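Uncharacterized protein lp_2664 (Lactobacillus plantarum WCFS1, PDB 2PJQ) is of unknown function but belongs to the HD-domain family, and so is possibly a metal-dependent phosphohydrolase. Local coordinates at residues A42-L45 / A46-G50; G50-L53 / N54-L57. One frame throughout, in Å; residues are numbered along the deposited sequence.

Contact 1. Residues A42-L45 / A46-G50; sequences ARRL and AKDEG
Arg43 and Lys47, one turn apart near the C-terminal end of helix 32-49, run side by side and point the same way. Their aliphatic parts do the touching: Arg43 CG lies 3.7 Å from Lys47 CE. Lys47 is extended beyond CG, and its chi1 of -57° sends CG back over the Arg43 carbonyl. The charged ends are like in sign. Lys47 NZ sits at the edge of the Arg43 guanidinium, near its plane, 4.3 Å from Arg43 NH1. The pairing is therefore one of methylene chains, not of charges.

Arg44 and Asp48 form the second i to i+4 pair. Their side chains cross at a slant, with guanidinium and carboxylate planes 78° apart. The salt bridge is long, 3.9 Å from Arg44 NH2 to Asp48 OD2. The stronger polar partner of OD2 is Thr194 OG1, to which it is hydrogen-bonded.

Under these side chains the helical bonds continue, from Ala46 N to Ala42 O through Glu49 N to Leu45 O. Gly50 then ends the helix in a Schellman motif with positive phi.

The buried side of this turn faces other helices. Ala42 and Ala46 are buried against helix 53-62, and Arg43 reaches the same helix from the margin. Leu45 reaches Val123, Asp126 and Leu130 of helix 119-130, and also Thr194 of helix 193-198.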
loop_
_atom_site.group_PDB
_atom_site.type_symbol
_atom_site.label_atom_id
_atom_site.label_comp_id
_atom_site.label_asym_id
_atom_site.label_seq_id
_atom_site.Cartn_x
_atom_site.Cartn_y
_atom_site.Cartn_z
ATOM N N ALA B 42 -22.342 -2.882 -8.084
ATOM C CA ALA B 42 -22.910 -3.375 -9.328
ATOM C C ALA B 42 -24.418 -3.374 -9.223
ATOM O O ALA B 42 -25.115 -2.946 -10.141
ATOM C CB ALA B 42 -22.414 -4.785 -9.605
ATOM N N ARG B 43 -24.916 -3.845 -8.083
ATOM C CA ARG B 43 -26.348 -3.936 -7.860
ATOM C C ARG B 43 -27.026 -2.576 -7.900
ATOM O O ARG B 43 -28.034 -2.415 -8.569
ATOM C CB ARG B 43 -26.620 -4.647 -6.538
ATOM C CG ARG B 43 -28.090 -4.957 -6.270
ATOM C CD ARG B 43 -28.258 -5.510 -4.853
ATOM N NE ARG B 43 -27.665 -6.834 -4.703
ATOM C CZ ARG B 43 -28.232 -7.949 -5.157
ATOM N NH1 ARG B 43 -29.407 -7.886 -5.776
ATOM N NH2 ARG B 43 -27.622 -9.125 -5.013
ATOM N N ARG B 44 -26.488 -1.584 -7.209
ATOM C CA ARG B 44 -27.135 -0.284 -7.264
ATOM C C ARG B 44 -27.125 0.262 -8.695
ATOM O O ARG B 44 -28.158 0.676 -9.224
ATOM C CB ARG B 44 -26.454 0.729 -6.343
ATOM C CG ARG B 44 -27.145 2.073 -6.434
ATOM C CD ARG B 44 -26.331 3.228 -5.927
ATOM N NE ARG B 44 -26.943 4.467 -6.395
ATOM C CZ ARG B 44 -26.440 5.685 -6.204
ATOM N NH1 ARG B 44 -25.301 5.852 -5.544
ATOM N NH2 ARG B 44 -27.075 6.744 -6.686
ATOM N N LEU B 45 -25.945 0.257 -9.307
ATOM C CA LEU B 45 -25.761 0.755 -10.668
ATOM C C LEU B 45 -26.634 0.038 -11.688
ATOM O O LEU B 45 -27.206 0.673 -12.567
ATOM C CB LEU B 45 -24.285 0.624 -11.076
ATOM C CG LEU B 45 -23.387 1.855 -11.300
ATOM C CD1 LEU B 45 -23.605 2.951 -10.250
ATOM C CD2 LEU B 45 -21.938 1.372 -11.279
ATOM N N ALA B 46 -26.732 -1.282 -11.580
ATOM C CA ALA B 46 -27.543 -2.036 -12.525
ATOM C C ALA B 46 -28.981 -1.526 -12.475
ATOM O O ALA B 46 -29.588 -1.219 -13.509
ATOM C CB ALA B 46 -27.495 -3.536 -12.206
ATOM N N LYS B 47 -29.518 -1.414 -11.265
ATOM C CA LYS B 47 -30.881 -0.950 -11.105
ATOM C C LYS B 47 -31.098 0.456 -11.653
ATOM O O LYS B 47 -32.043 0.698 -12.403
ATOM C CB LYS B 47 -31.263 -1.070 -9.646
ATOM C CG LYS B 47 -31.086 -2.526 -9.208
ATOM C CD LYS B 47 -31.745 -2.852 -7.881
ATOM C CE LYS B 47 -31.533 -4.317 -7.534
ATOM N NZ LYS B 47 -32.292 -4.715 -6.311
ATOM N N ASP B 48 -30.211 1.378 -11.305
ATOM C CA ASP B 48 -30.320 2.733 -11.805
ATOM C C ASP B 48 -30.384 2.754 -13.335
ATOM O O ASP B 48 -31.073 3.586 -13.921
ATOM C CB ASP B 48 -29.130 3.547 -11.315
ATOM C CG ASP B 48 -29.378 4.171 -9.959
ATOM O OD1 ASP B 48 -29.931 3.485 -9.078
ATOM O OD2 ASP B 48 -29.013 5.348 -9.771
ATOM N N GLU B 49 -29.668 1.835 -13.979
ATOM C CA GLU B 49 -29.643 1.764 -15.435
ATOM C C GLU B 49 -30.646 0.805 -16.065
ATOM O O GLU B 49 -30.860 0.838 -17.269
ATOM C CB GLU B 49 -28.246 1.389 -15.917
ATOM C CG GLU B 49 -27.355 2.575 -16.094
ATOM C CD GLU B 49 -28.019 3.631 -16.946
ATOM O OE1 GLU B 49 -28.439 3.300 -18.071
ATOM O OE2 GLU B 49 -28.127 4.791 -16.491
ATOM N N GLY B 50 -31.261 -0.048 -15.259
ATOM C CA GLY B 50 -32.206 -0.993 -15.809
ATOM C C GLY B 50 -31.452 -2.073 -16.549
ATOM O O GLY B 50 -31.772 -2.423 -17.681
#

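Contact 2. Residues G50-L53 / N54-L57; sequences GANL and NLTL
Thr56 and Asn52 meet at the start of helix 53-62, where Asn52 holds the N-cap position. Residues 50-52 are a short helix-to-helix connection within the all-helical HD domain. It leaves the Schellman motif at Gly50, and residues 53-57 form the first turn of the next helix.

The cap is built on hydrogen bonds to a backbone carbonyl. Asn52 O accepts from the Thr56 hydroxyl, with OG1 2.6 Å away and tilted 22° from the carbonyl plane. It also takes a weak bond from Thr56 N at 3.4 Å. Thr56 thus approaches one oxygen with both its side chain and its backbone. The torsion of Thr56 explains this: chi1 of -61° puts OG1 beside its own N, so both donors face back toward the cap residue.

The apolar contact is looser. Leu53 and Leu57 are one turn apart, and CG of Leu53 lies 4.3 Å from CD1 of Leu57. The chi1 of Leu57, -52°, sets its CG beside its own backbone N, and the end of the side chain comes back toward Leu53. Both leucines face helix 32-49.

Polar ties to the rest of the chain fix the connection further. Asn52 N is hydrogen-bonded to Glu120 OE1 of helix 119-130, and the Ala51 methyl touches Leu119 of the same helix. Asn54 ND2 bonds to Ile7 O and to Glu9 OE1, which joins the first turn of the helix to the N-terminal region.

The regular helical bonding starts one residue after the cap, where Leu53 O receives Leu57 N at 3.0 Å.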
loop_
_atom_site.group_PDB
_atom_site.type_symbol
_atom_site.label_atom_id
_atom_site.label_comp_id
_atom_site.label_asym_id
_atom_site.label_seq_id
_atom_site.Cartn_x
_atom_site.Cartn_y
_atom_site.Cartn_z
ATOM N N GLY B 50 -31.261 -0.048 -15.259
ATOM C CA GLY B 50 -32.206 -0.993 -15.809
ATOM C C GLY B 50 -31.452 -2.073 -16.549
ATOM O O GLY B 50 -31.772 -2.423 -17.681
ATOM N N ALA B 51 -30.430 -2.601 -15.900
ATOM C CA ALA B 51 -29.625 -3.641 -16.505
ATOM C C ALA B 51 -30.053 -4.978 -15.954
ATOM O O ALA B 51 -30.603 -5.053 -14.859
ATOM C CB ALA B 51 -28.151 -3.406 -16.199
ATOM N N ASN B 52 -29.815 -6.035 -16.720
ATOM C CA ASN B 52 -30.150 -7.361 -16.255
ATOM C C ASN B 52 -29.305 -7.571 -14.996
ATOM O O ASN B 52 -28.078 -7.515 -15.045
ATOM C CB ASN B 52 -29.783 -8.413 -17.288
ATOM C CG ASN B 52 -29.936 -9.813 -16.741
ATOM O OD1 ASN B 52 -31.050 -10.265 -16.468
ATOM N ND2 ASN B 52 -28.821 -10.500 -16.546
ATOM N N LEU B 53 -29.965 -7.815 -13.873
ATOM C CA LEU B 53 -29.273 -8.000 -12.609
ATOM C C LEU B 53 -28.347 -9.203 -12.542
ATOM O O LEU B 53 -27.132 -9.040 -12.455
ATOM C CB LEU B 53 -30.289 -8.097 -11.478
ATOM C CG LEU B 53 -29.780 -7.738 -10.092
ATOM C CD1 LEU B 53 -29.365 -6.269 -10.077
ATOM C CD2 LEU B 53 -30.872 -8.003 -9.070
ATOM N N ASN B 54 -28.925 -10.405 -12.581
ATOM C CA ASN B 54 -28.155 -11.653 -12.501
ATOM C C ASN B 54 -26.970 -11.848 -13.441
ATOM O O ASN B 54 -26.021 -12.530 -13.082
ATOM C CB ASN B 54 -29.088 -12.850 -12.642
ATOM C CG ASN B 54 -30.061 -12.950 -11.498
ATOM O OD1 ASN B 54 -30.231 -11.993 -10.732
ATOM N ND2 ASN B 54 -30.722 -14.099 -11.376
ATOM N N LEU B 55 -27.014 -11.291 -14.642
ATOM C CA LEU B 55 -25.886 -11.449 -15.545
ATOM C C LEU B 55 -24.796 -10.552 -14.983
ATOM O O LEU B 55 -23.630 -10.951 -14.890
ATOM C CB LEU B 55 -26.241 -10.970 -16.953
ATOM C CG LEU B 55 -25.384 -11.350 -18.171
ATOM C CD1 LEU B 55 -25.642 -10.343 -19.281
ATOM C CD2 LEU B 55 -23.911 -11.371 -17.837
ATOM N N THR B 56 -25.197 -9.331 -14.618
ATOM C CA THR B 56 -24.293 -8.317 -14.083
ATOM C C THR B 56 -23.479 -8.799 -12.891
ATOM O O THR B 56 -22.253 -8.838 -12.943
ATOM C CB THR B 56 -25.075 -7.044 -13.648
ATOM O OG1 THR B 56 -25.741 -6.478 -14.779
ATOM C CG2 THR B 56 -24.139 -5.986 -13.097
ATOM N N LEU B 57 -24.159 -9.166 -11.812
ATOM C CA LEU B 57 -23.456 -9.594 -10.613
ATOM C C LEU B 57 -22.595 -10.790 -10.925
ATOM O O LEU B 57 -21.451 -10.863 -10.477
ATOM C CB LEU B 57 -24.434 -9.935 -9.491
ATOM C CG LEU B 57 -25.455 -8.844 -9.210
ATOM C CD1 LEU B 57 -26.278 -9.225 -8.002
ATOM C CD2 LEU B 57 -24.736 -7.519 -8.991
#

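Overall arrangement
Contacts 1 and 2 are consecutive and share Gly50. One covers the end of helix 32-49 and the other the start of helix 53-62, with centres about 8 Å apart. Both are partly buried and lie about 17 Å from the centre of the chain. Contact 1 has Arg44, Lys47 and Asp48 on its exposed side, Arg43 at the edge of the helix interface, and Ala42, Leu45 and Ala46 inside. Contact 2 has no charged residue and depends on the carbonyl of the N-cap residue, Asn52, and on leucines. The two helices pack directly: Ala42 CB lies 3.6 Å from Leu57 CD2, and the Arg43 guanidinium nitrogens touch methyls of Leu53 and Leu57. A probable hydrogen bond from Ala51 N to Ala46 O (2.9 Å) joins the connection to the preceding helix.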